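PDB 4C1R: mannosyl-6-phosphatase from Bacteroides thetaiotaomicron, which is a magnesium-binding member of the endonuclease/exonuclease/phosphatase family that probably removes phosphate from mannose 6-phosphate groups of yeast mannan in the gut. Local coordinates for residues S6-N11 / T44-L49; Y36-I41 / T85-I90; N206-N211 / E219-H224. All coordinates share one frame; numbering follows the deposited sequence.

Contact 1. Residues S6-N11 / T44-L49; sequences SYNLRN and TQECFL. With MG (magnesium ion), chain E.
Glu46 reaches across to Asn8 and Asn11 with a carboxylate whose two oxygens have separate tasks. Glu46 OE2 binds the magnesium ion at 2.1 Å, the single protein ligand beside five waters. Asn8 ND2 also donates to Glu46 OE2 at 3.0 Å; this oxygen lies in the amide plane, yet is met from 56° above the carboxylate plane. An asparagine suits this second shell because its other end, OD1, accepts a hydrogen bond from a metal-bound water, so one flat group orients both a ligand oxygen and a coordinated water. Its reach follows from CG lying opposite the backbone N (chi1 178°). Glu46 OE1 takes the backbone N of Asn11 on its anti side at 2.9 Å, and a second magnesium-bound water donates to the same oxygen. Four anchors thus hold the carboxylate. A glutamate just past a core strand, carrying the magnesium ion, is the metal site characteristic of the endonuclease/exonuclease/phosphatase fold.

Behind this polar front the packing is closer: Leu9 lays CD1 against Cys47 SG at 3.5 Å while its CG leans on Thr44 CB, and a backbone bond from Leu9 N to Gln45 O (3.1 Å) continues the strand pairing. The more open side carries Arg10, Asn11 and Phe48: Asn11 CB touches Phe48 CE2 obliquely, and the Arg10 guanidinium is drawn to Asp16.

Strands 2-8 and 41-45 run parallel, Tyr7 paired with Thr44 and Asn8 with Gln45. Helix 49-58 backs Leu9 and Cys47 through Met55 and Leu52, whereas Asn8, Gln45 and Glu46 face His137 of strand 130-137.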
loop_
_atom_site.group_PDB
_atom_site.type_symbol
_atom_site.label_atom_id
_atom_site.label_comp_id
_atom_site.label_asym_id
_atom_site.label_seq_id
_atom_site.Cartn_x
_atom_site.Cartn_y
_atom_site.Cartn_z
ATOM N N SER A 6 -4.339 2.200 -0.131
ATOM C CA SER A 6 -3.364 1.105 -0.212
ATOM C C SER A 6 -3.880 0.053 -1.173
ATOM O O SER A 6 -5.019 -0.412 -1.072
ATOM C CB SER A 6 -3.098 0.496 1.173
ATOM O OG SER A 6 -2.107 -0.543 1.108
ATOM N N TYR A 7 -3.084 -0.284 -2.158
ATOM C CA TYR A 7 -3.557 -1.142 -3.230
ATOM C C TYR A 7 -2.461 -2.077 -3.746
ATOM O O TYR A 7 -1.515 -1.625 -4.414
ATOM C CB TYR A 7 -4.086 -0.317 -4.395
ATOM C CG TYR A 7 -5.080 -1.045 -5.266
ATOM C CD1 TYR A 7 -5.579 -2.305 -4.904
ATOM C CD2 TYR A 7 -5.520 -0.479 -6.480
ATOM C CE1 TYR A 7 -6.498 -2.982 -5.731
ATOM C CE2 TYR A 7 -6.448 -1.130 -7.283
ATOM C CZ TYR A 7 -6.922 -2.385 -6.915
ATOM O OH TYR A 7 -7.882 -3.013 -7.711
ATOM N N ASN A 8 -2.623 -3.367 -3.447
ATOM C CA ASN A 8 -1.755 -4.424 -3.970
ATOM C C ASN A 8 -2.219 -4.759 -5.399
ATOM O O ASN A 8 -3.336 -5.247 -5.597
ATOM C CB ASN A 8 -1.793 -5.643 -3.047
ATOM C CG ASN A 8 -0.936 -6.811 -3.556
ATOM O OD1 ASN A 8 -0.935 -7.116 -4.756
ATOM N ND2 ASN A 8 -0.305 -7.542 -2.624
ATOM N N LEU A 9 -1.378 -4.428 -6.376
ATOM C CA LEU A 9 -1.745 -4.455 -7.808
ATOM C C LEU A 9 -1.500 -5.817 -8.466
ATOM O O LEU A 9 -1.884 -6.017 -9.633
ATOM C CB LEU A 9 -0.954 -3.384 -8.574
ATOM C CG LEU A 9 -1.102 -1.914 -8.120
ATOM C CD1 LEU A 9 -0.667 -0.960 -9.234
ATOM C CD2 LEU A 9 -2.524 -1.610 -7.704
ATOM N N ARG A 10 -0.814 -6.711 -7.735
ATOM C CA ARG A 10 -0.666 -8.116 -8.082
ATOM C C ARG A 10 0.444 -8.240 -9.143
ATOM O O ARG A 10 0.345 -7.630 -10.215
ATOM C CB ARG A 10 -2.006 -8.749 -8.540
ATOM C CG ARG A 10 -1.879 -10.112 -9.220
ATOM C CD ARG A 10 -1.366 -11.191 -8.278
ATOM N NE ARG A 10 -1.553 -12.527 -8.862
ATOM C CZ ARG A 10 -1.497 -13.679 -8.187
ATOM N NH1 ARG A 10 -1.231 -13.692 -6.890
ATOM N NH2 ARG A 10 -1.744 -14.834 -8.807
ATOM N N ASN A 11 1.518 -8.977 -8.829
ATOM C CA ASN A 11 2.655 -9.055 -9.772
ATOM C C ASN A 11 2.215 -9.639 -11.124
ATOM O O ASN A 11 1.314 -10.488 -11.170
ATOM C CB ASN A 11 3.818 -9.841 -9.179
ATOM C CG ASN A 11 3.459 -11.272 -8.898
ATOM O OD1 ASN A 11 3.061 -12.013 -9.795
ATOM N ND2 ASN A 11 3.627 -11.686 -7.650
ATOM N N THR A 44 1.305 1.093 -3.298
ATOM C CA THR A 44 1.127 -0.103 -4.075
ATOM C C THR A 44 2.078 -1.218 -3.643
ATOM O O THR A 44 3.191 -0.964 -3.124
ATOM C CB THR A 44 1.304 0.185 -5.613
ATOM O OG1 THR A 44 2.680 0.398 -5.963
ATOM C CG2 THR A 44 0.527 1.404 -6.003
ATOM N N GLN A 45 1.662 -2.463 -3.882
ATOM C CA GLN A 45 2.574 -3.610 -3.666
ATOM C C GLN A 45 2.630 -4.477 -4.912
ATOM O O GLN A 45 1.698 -4.478 -5.716
ATOM C CB GLN A 45 2.150 -4.428 -2.435
ATOM C CG GLN A 45 2.064 -3.576 -1.161
ATOM C CD GLN A 45 0.721 -2.834 -1.036
ATOM O OE1 GLN A 45 -0.329 -3.394 -1.348
ATOM N NE2 GLN A 45 0.746 -1.599 -0.511
ATOM N N GLU A 46 3.739 -5.194 -5.062
ATOM C CA GLU A 46 3.937 -6.250 -6.061
ATOM C C GLU A 46 4.317 -5.843 -7.483
ATOM O O GLU A 46 4.582 -6.729 -8.280
ATOM C CB GLU A 46 2.806 -7.289 -6.074
ATOM C CG GLU A 46 2.669 -8.047 -4.757
ATOM C CD GLU A 46 1.802 -9.261 -4.891
ATOM O OE1 GLU A 46 1.614 -9.716 -6.053
ATOM O OE2 GLU A 46 1.331 -9.758 -3.832
ATOM N N CYS A 47 4.394 -4.546 -7.796
ATOM C CA CYS A 47 4.667 -4.149 -9.177
ATOM C C CYS A 47 6.135 -4.387 -9.530
ATOM O O CYS A 47 7.028 -3.961 -8.770
ATOM C CB CYS A 47 4.362 -2.664 -9.391
ATOM S SG CYS A 47 2.587 -2.287 -9.446
ATOM N N PHE A 48 6.386 -5.021 -10.684
ATOM C CA PHE A 48 7.700 -4.933 -11.329
ATOM C C PHE A 48 7.812 -3.596 -11.998
ATOM O O PHE A 48 6.813 -2.932 -12.187
ATOM C CB PHE A 48 7.923 -6.060 -12.354
ATOM C CG PHE A 48 7.878 -7.437 -11.753
ATOM C CD1 PHE A 48 8.935 -7.916 -10.999
ATOM C CD2 PHE A 48 6.767 -8.256 -11.935
ATOM C CE1 PHE A 48 8.893 -9.178 -10.434
ATOM C CE2 PHE A 48 6.714 -9.532 -11.370
ATOM C CZ PHE A 48 7.792 -9.992 -10.626
ATOM N N LEU A 49 9.037 -3.165 -12.318
ATOM C CA LEU A 49 9.260 -1.874 -12.962
ATOM C C LEU A 49 8.331 -1.668 -14.148
ATOM O O LEU A 49 7.829 -0.551 -14.343
ATOM C CB LEU A 49 10.733 -1.689 -13.409
ATOM C CG LEU A 49 11.004 -0.397 -14.205
ATOM C CD1 LEU A 49 10.821 0.858 -13.348
ATOM C CD2 LEU A 49 12.396 -0.416 -14.834
HETATM MG MG MG E . -0.222 -11.206 -3.689
HETATM O O HOH W 1 -2.621 -2.975 -0.041
HETATM O O HOH W 2 -1.460 -9.912 -4.813
HETATM O O HOH W 3 0.603 -12.107 -5.617
HETATM O O HOH W 4 -1.695 -12.431 -3.599
HETATM O O HOH W 5 1.043 -12.473 -2.761
HETATM O O HOH W 6 -0.819 -10.454 -1.763
#

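Contact 2. Residues Y36-I41 / T85-I90; sequences YHDFDI and TDKFDI
Lys87 and Asp40 cross at about a right angle, the extended lysine setting its ammonium at the end of the shorter acid. Lys87 NZ makes a salt bridge to Asp40 OD1 at 3.0 Å, nearly in line with the C-O bond, and a water bridges the pair. Asp38, more exposed, adds a long salt bridge from Asp38 OD1 to Lys87 NZ at 3.9 Å, again roughly perpendicular. A lysine fits because its aliphatic stem passes across the end of the acid, Lys87 CD 3.3 Å from Asp40 OD1, while the charge stays near solvent. The second carboxylate oxygen of Asp40, OD2, accepts the backbone N-H of Thr3.

The acids belong to the turn from helix 23-36 to strand 41-45; Asp38, with positive phi, closes the helix in a Schellman motif. Phe88, just after Lys87, opens strand 88-97, an outermost strand of the second sheet, so the contact ties together the two sheets of the DNase I-like sandwich.

Beneath the charges, Phe88 turns the edge of its ring to Asp40, Phe88 CE2 lying 3.6 Å from Asp40 CB. Ile41 CG2 approaches the same CE2 obliquely, and Leu2, Tyr83 and Phe122 also pack against Phe88, between the sheets.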
loop_
_atom_site.group_PDB
_atom_site.type_symbol
_atom_site.label_atom_id
_atom_site.label_comp_id
_atom_site.label_asym_id
_atom_site.label_seq_id
_atom_site.Cartn_x
_atom_site.Cartn_y
_atom_site.Cartn_z
ATOM N N TYR A 36 -10.879 8.021 -10.781
ATOM C CA TYR A 36 -12.277 8.266 -10.415
ATOM C C TYR A 36 -12.430 8.468 -8.908
ATOM O O TYR A 36 -13.098 9.399 -8.458
ATOM C CB TYR A 36 -13.175 7.082 -10.866
ATOM C CG TYR A 36 -14.617 7.343 -10.528
ATOM C CD1 TYR A 36 -15.354 8.232 -11.284
ATOM C CD2 TYR A 36 -15.166 6.858 -9.342
ATOM C CE1 TYR A 36 -16.622 8.602 -10.913
ATOM C CE2 TYR A 36 -16.471 7.167 -8.992
ATOM C CZ TYR A 36 -17.161 8.064 -9.769
ATOM O OH TYR A 36 -18.426 8.358 -9.446
ATOM N N HIS A 37 -11.830 7.589 -8.112
ATOM C CA HIS A 37 -11.979 7.704 -6.650
ATOM C C HIS A 37 -10.984 8.719 -6.113
ATOM O O HIS A 37 -10.899 8.905 -4.912
ATOM C CB HIS A 37 -11.789 6.345 -5.953
ATOM C CG HIS A 37 -12.812 5.322 -6.351
ATOM N ND1 HIS A 37 -14.081 5.312 -5.823
ATOM C CD2 HIS A 37 -12.772 4.304 -7.245
ATOM C CE1 HIS A 37 -14.775 4.319 -6.359
ATOM N NE2 HIS A 37 -14.009 3.706 -7.241
ATOM N N ASP A 38 -10.220 9.356 -7.009
ATOM C CA ASP A 38 -9.375 10.522 -6.659
ATOM C C ASP A 38 -8.357 10.248 -5.549
ATOM O O ASP A 38 -8.344 10.931 -4.534
ATOM C CB ASP A 38 -10.264 11.721 -6.288
ATOM C CG ASP A 38 -9.901 12.966 -7.047
ATOM O OD1 ASP A 38 -8.709 13.226 -7.333
ATOM O OD2 ASP A 38 -10.830 13.682 -7.413
ATOM N N PHE A 39 -7.531 9.205 -5.708
ATOM C CA PHE A 39 -6.507 8.947 -4.717
ATOM C C PHE A 39 -5.451 10.094 -4.817
ATOM O O PHE A 39 -4.921 10.359 -5.879
ATOM C CB PHE A 39 -5.777 7.612 -4.943
ATOM C CG PHE A 39 -6.649 6.374 -4.870
ATOM C CD1 PHE A 39 -7.986 6.422 -4.438
ATOM C CD2 PHE A 39 -6.096 5.137 -5.187
ATOM C CE1 PHE A 39 -8.747 5.269 -4.348
ATOM C CE2 PHE A 39 -6.868 3.985 -5.144
ATOM C CZ PHE A 39 -8.187 4.047 -4.699
ATOM N N ASP A 40 -5.116 10.736 -3.720
ATOM C CA ASP A 40 -4.067 11.787 -3.780
ATOM C C ASP A 40 -2.692 11.198 -3.686
ATOM O O ASP A 40 -1.719 11.689 -4.294
ATOM C CB ASP A 40 -4.267 12.817 -2.664
ATOM C CG ASP A 40 -5.585 13.567 -2.804
ATOM O OD1 ASP A 40 -5.881 13.959 -3.942
ATOM O OD2 ASP A 40 -6.300 13.785 -1.793
ATOM N N ILE A 41 -2.601 10.160 -2.855
ATOM C CA ILE A 41 -1.370 9.426 -2.655
ATOM C C ILE A 41 -1.714 8.018 -2.236
ATOM O O ILE A 41 -2.571 7.813 -1.361
ATOM C CB ILE A 41 -0.487 10.108 -1.581
ATOM C CG1 ILE A 41 0.740 9.260 -1.232
ATOM C CG2 ILE A 41 -1.298 10.400 -0.336
ATOM C CD1 ILE A 41 1.717 10.040 -0.383
ATOM N N THR A 85 1.263 15.090 -8.413
ATOM C CA THR A 85 2.359 16.034 -8.362
ATOM C C THR A 85 1.860 17.457 -8.205
ATOM O O THR A 85 2.594 18.298 -7.716
ATOM C CB THR A 85 3.229 15.928 -9.613
ATOM O OG1 THR A 85 2.385 15.702 -10.744
ATOM C CG2 THR A 85 4.166 14.722 -9.506
ATOM N N ASP A 86 0.595 17.722 -8.533
ATOM C CA ASP A 86 0.046 19.060 -8.299
ATOM C C ASP A 86 -0.447 19.268 -6.855
ATOM O O ASP A 86 -0.753 20.397 -6.469
ATOM C CB ASP A 86 -1.029 19.438 -9.338
ATOM C CG ASP A 86 -2.360 18.718 -9.108
ATOM O OD1 ASP A 86 -2.385 17.690 -8.388
ATOM O OD2 ASP A 86 -3.395 19.171 -9.660
ATOM N N LYS A 87 -0.498 18.204 -6.047
ATOM C CA LYS A 87 -0.914 18.372 -4.652
ATOM C C LYS A 87 0.234 18.262 -3.651
ATOM O O LYS A 87 0.207 18.915 -2.615
ATOM C CB LYS A 87 -2.049 17.412 -4.298
ATOM C CG LYS A 87 -3.371 17.903 -4.848
ATOM C CD LYS A 87 -4.434 16.833 -4.863
ATOM C CE LYS A 87 -5.447 17.137 -5.952
ATOM N NZ LYS A 87 -6.536 16.124 -5.966
ATOM N N PHE A 88 1.246 17.447 -3.962
ATOM C CA PHE A 88 2.334 17.213 -3.026
ATOM C C PHE A 88 3.661 17.456 -3.650
ATOM O O PHE A 88 3.878 17.131 -4.815
ATOM C CB PHE A 88 2.309 15.791 -2.473
ATOM C CG PHE A 88 1.031 15.453 -1.745
ATOM C CD1 PHE A 88 0.803 15.939 -0.474
ATOM C CD2 PHE A 88 0.010 14.751 -2.397
ATOM C CE1 PHE A 88 -0.376 15.669 0.188
ATOM C CE2 PHE A 88 -1.191 14.483 -1.751
ATOM C CZ PHE A 88 -1.377 14.933 -0.445
ATOM N N ASP A 89 4.543 18.053 -2.867
ATOM C CA ASP A 89 5.961 17.974 -3.155
ATOM C C ASP A 89 6.625 16.856 -2.316
ATOM O O ASP A 89 6.265 16.637 -1.162
ATOM C CB ASP A 89 6.639 19.323 -2.821
ATOM C CG ASP A 89 6.205 20.476 -3.762
ATOM O OD1 ASP A 89 6.094 20.238 -4.997
ATOM O OD2 ASP A 89 6.048 21.634 -3.265
ATOM N N ILE A 90 7.671 16.241 -2.864
ATOM C CA ILE A 90 8.577 15.407 -2.068
ATOM C C ILE A 90 9.704 16.273 -1.535
ATOM O O ILE A 90 10.377 16.951 -2.296
ATOM C CB ILE A 90 9.218 14.303 -2.928
ATOM C CG1 ILE A 90 8.149 13.495 -3.608
ATOM C CG2 ILE A 90 10.082 13.370 -2.077
ATOM C CD1 ILE A 90 8.666 12.819 -4.855
HETATM O O HOH W 7 -7.475 16.209 -3.347
#

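Contact 3. Residues N206-N211 / E219-H224; sequences NGTFNN and ESRIDH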
loop_
_atom_site.group_PDB
_atom_site.type_symbol
_atom_site.label_atom_id
_atom_site.label_comp_id
_atom_site.label_asym_id
_atom_site.label_seq_id
_atom_site.Cartn_x
_atom_site.Cartn_y
_atom_site.Cartn_z
ATOM N N ASN A 206 -16.676 -5.873 2.518
ATOM C CA ASN A 206 -15.840 -7.071 2.430
ATOM C C ASN A 206 -14.531 -6.758 3.148
ATOM O O ASN A 206 -14.245 -5.586 3.431
ATOM C CB ASN A 206 -15.538 -7.365 0.950
ATOM C CG ASN A 206 -15.495 -8.845 0.646
ATOM O OD1 ASN A 206 -14.863 -9.603 1.374
ATOM N ND2 ASN A 206 -16.119 -9.260 -0.480
ATOM N N GLY A 207 -13.700 -7.793 3.298
ATOM C CA GLY A 207 -12.322 -7.650 3.755
ATOM C C GLY A 207 -11.478 -7.375 2.540
ATOM O O GLY A 207 -12.013 -7.129 1.470
ATOM N N THR A 208 -10.161 -7.467 2.654
ATOM C CA THR A 208 -9.332 -6.872 1.636
ATOM C C THR A 208 -8.773 -7.791 0.568
ATOM O O THR A 208 -8.420 -7.321 -0.490
ATOM C CB THR A 208 -8.193 -6.023 2.227
ATOM O OG1 THR A 208 -7.240 -6.879 2.846
ATOM C CG2 THR A 208 -8.747 -5.017 3.295
ATOM N N PHE A 209 -8.668 -9.089 0.846
ATOM C CA PHE A 209 -8.196 -10.053 -0.129
ATOM C C PHE A 209 -9.385 -10.787 -0.776
ATOM O O PHE A 209 -10.301 -11.231 -0.084
ATOM C CB PHE A 209 -7.282 -11.068 0.551
ATOM C CG PHE A 209 -6.650 -12.030 -0.396
ATOM C CD1 PHE A 209 -5.779 -11.586 -1.390
ATOM C CD2 PHE A 209 -6.963 -13.396 -0.328
ATOM C CE1 PHE A 209 -5.234 -12.472 -2.296
ATOM C CE2 PHE A 209 -6.369 -14.299 -1.190
ATOM C CZ PHE A 209 -5.523 -13.833 -2.187
ATOM N N ASN A 210 -9.331 -10.969 -2.096
ATOM C CA ASN A 210 -10.426 -11.581 -2.827
ATOM C C ASN A 210 -10.005 -12.774 -3.724
ATOM O O ASN A 210 -10.857 -13.528 -4.223
ATOM C CB ASN A 210 -11.192 -10.493 -3.615
ATOM C CG ASN A 210 -10.369 -9.899 -4.751
ATOM O OD1 ASN A 210 -9.807 -10.645 -5.546
ATOM N ND2 ASN A 210 -10.236 -8.558 -4.793
ATOM N N ASN A 211 -8.699 -12.926 -3.962
ATOM C CA ASN A 211 -8.174 -14.101 -4.697
ATOM C C ASN A 211 -8.690 -14.147 -6.152
ATOM O O ASN A 211 -8.746 -15.201 -6.766
ATOM C CB ASN A 211 -8.524 -15.391 -3.945
ATOM C CG ASN A 211 -7.516 -16.513 -4.190
ATOM O OD1 ASN A 211 -6.288 -16.288 -4.394
ATOM N ND2 ASN A 211 -8.029 -17.738 -4.180
ATOM N N GLU A 219 -13.988 -11.534 6.701
ATOM C CA GLU A 219 -13.819 -10.437 7.654
ATOM C C GLU A 219 -12.321 -10.108 7.846
ATOM O O GLU A 219 -11.966 -9.205 8.604
ATOM C CB GLU A 219 -14.455 -10.799 9.017
ATOM C CG GLU A 219 -15.975 -10.958 8.995
ATOM C CD GLU A 219 -16.541 -11.459 10.334
ATOM O OE1 GLU A 219 -16.302 -10.806 11.385
ATOM O OE2 GLU A 219 -17.225 -12.516 10.354
ATOM N N SER A 220 -11.448 -10.862 7.203
ATOM C CA SER A 220 -10.021 -10.635 7.389
ATOM C C SER A 220 -9.617 -9.390 6.663
ATOM O O SER A 220 -9.961 -9.206 5.515
ATOM C CB SER A 220 -9.219 -11.763 6.768
ATOM O OG SER A 220 -9.155 -12.842 7.667
ATOM N N ARG A 221 -8.784 -8.581 7.281
ATOM C CA ARG A 221 -8.187 -7.477 6.553
ATOM C C ARG A 221 -6.679 -7.663 6.621
ATOM O O ARG A 221 -6.142 -7.734 7.716
ATOM C CB ARG A 221 -8.595 -6.180 7.197
ATOM C CG ARG A 221 -10.108 -6.048 7.366
ATOM C CD ARG A 221 -10.525 -4.745 8.033
ATOM N NE ARG A 221 -9.688 -4.329 9.166
ATOM C CZ ARG A 221 -9.962 -4.582 10.446
ATOM N NH1 ARG A 221 -10.994 -5.334 10.749
ATOM N NH2 ARG A 221 -9.153 -4.165 11.420
ATOM N N ILE A 222 -6.013 -7.743 5.463
ATOM C CA ILE A 222 -4.564 -7.971 5.413
ATOM C C ILE A 222 -3.883 -6.748 4.809
ATOM O O ILE A 222 -2.651 -6.661 4.797
ATOM C CB ILE A 222 -4.155 -9.262 4.620
ATOM C CG1 ILE A 222 -4.458 -9.155 3.141
ATOM C CG2 ILE A 222 -4.860 -10.488 5.153
ATOM C CD1 ILE A 222 -4.020 -10.398 2.356
ATOM N N ASP A 223 -4.698 -5.820 4.304
ATOM C CA ASP A 223 -4.195 -4.544 3.836
ATOM C C ASP A 223 -4.697 -3.461 4.799
ATOM O O ASP A 223 -5.899 -3.353 5.020
ATOM C CB ASP A 223 -4.667 -4.271 2.409
ATOM C CG ASP A 223 -4.359 -5.423 1.474
ATOM O OD1 ASP A 223 -3.191 -5.528 1.041
ATOM O OD2 ASP A 223 -5.276 -6.223 1.164
ATOM N N HIS A 224 -3.781 -2.673 5.368
ATOM C CA HIS A 224 -4.139 -1.639 6.318
ATOM C C HIS A 224 -3.594 -0.290 5.919
ATOM O O HIS A 224 -2.609 -0.180 5.169
ATOM C CB HIS A 224 -3.598 -1.942 7.715
ATOM C CG HIS A 224 -3.887 -3.321 8.187
ATOM N ND1 HIS A 224 -5.133 -3.700 8.641
ATOM C CD2 HIS A 224 -3.077 -4.400 8.346
ATOM C CE1 HIS A 224 -5.102 -4.987 8.943
ATOM N NE2 HIS A 224 -3.864 -5.430 8.785
HETATM O O HOH W 8 -8.568 -10.110 3.595
#
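Thr208 has more surface buried here than any other residue of the contact, and its hydroxyl is the joint between the two segments. Thr208 OG1 donates to Asp223 OD2 at 2.7 Å, coming to the anti side of that oxygen 27° out of the carboxylate plane, and accepts the backbone N-H of Ile222 at 3.0 Å in a fairly straight bond (162°). A threonine suits the spot because one small group can both donate and accept a hydrogen bond while its methyl is used for packing: Thr208 CG2 rests 4.1 Å from Arg221 CB. With chi1 at 70°, OG1 sits between the backbone N and the carbonyl carbon, facing the strand that begins at Asp223.

Gly207, before it, has no side chain, and its backbone therefore comes close enough for Gly207 CA to lie 3.3 Å from Ser220 O. Thr208 N and Phe209 N turn to the same carbonyl, so three consecutive residues gather round Ser220 O, through a CA-H contact, a weak bond and a water.

Ile222 supplies the apolar side. Ile222 CD1 packs obliquely on Phe209 CB at 3.8 Å and reaches toward the base of the ring, a branched side chain filling the angle between loop and strand. The Phe209 side chain itself extends to about 5 Å from the magnesium ion.

Asp223 OD2 has a second donor in His275 ND1, so Thr208 is placed to steady the acid, which in turn probably orients this histidine. Such an Asp-His pair beside the metal site is characteristic of active sites in the DNase I-like fold.

Contacts 1 and 2 both draw on strand 41-45 and its flanking residues, at opposite ends: contact 1 at the end that carries the metal, contact 2 where the chain enters the strand. Contact 1 is the most deeply placed, and its Glu46 carboxylate and Asn8 amide serve the magnesium ion and its waters. Contact 2 combines a buried phenylalanine with a salt bridge running from a buried aspartate to a partly exposed lysine. Contact 3 is partly buried and joins a loop to strand 223-227 chiefly through one hydroxyl, a carboxylate and backbone atoms. It touches contact 1 lightly, Gln45 OE1 lying 4.3 Å from Asp223 OD1, whereas contact 2 lies across the chain's centre from it.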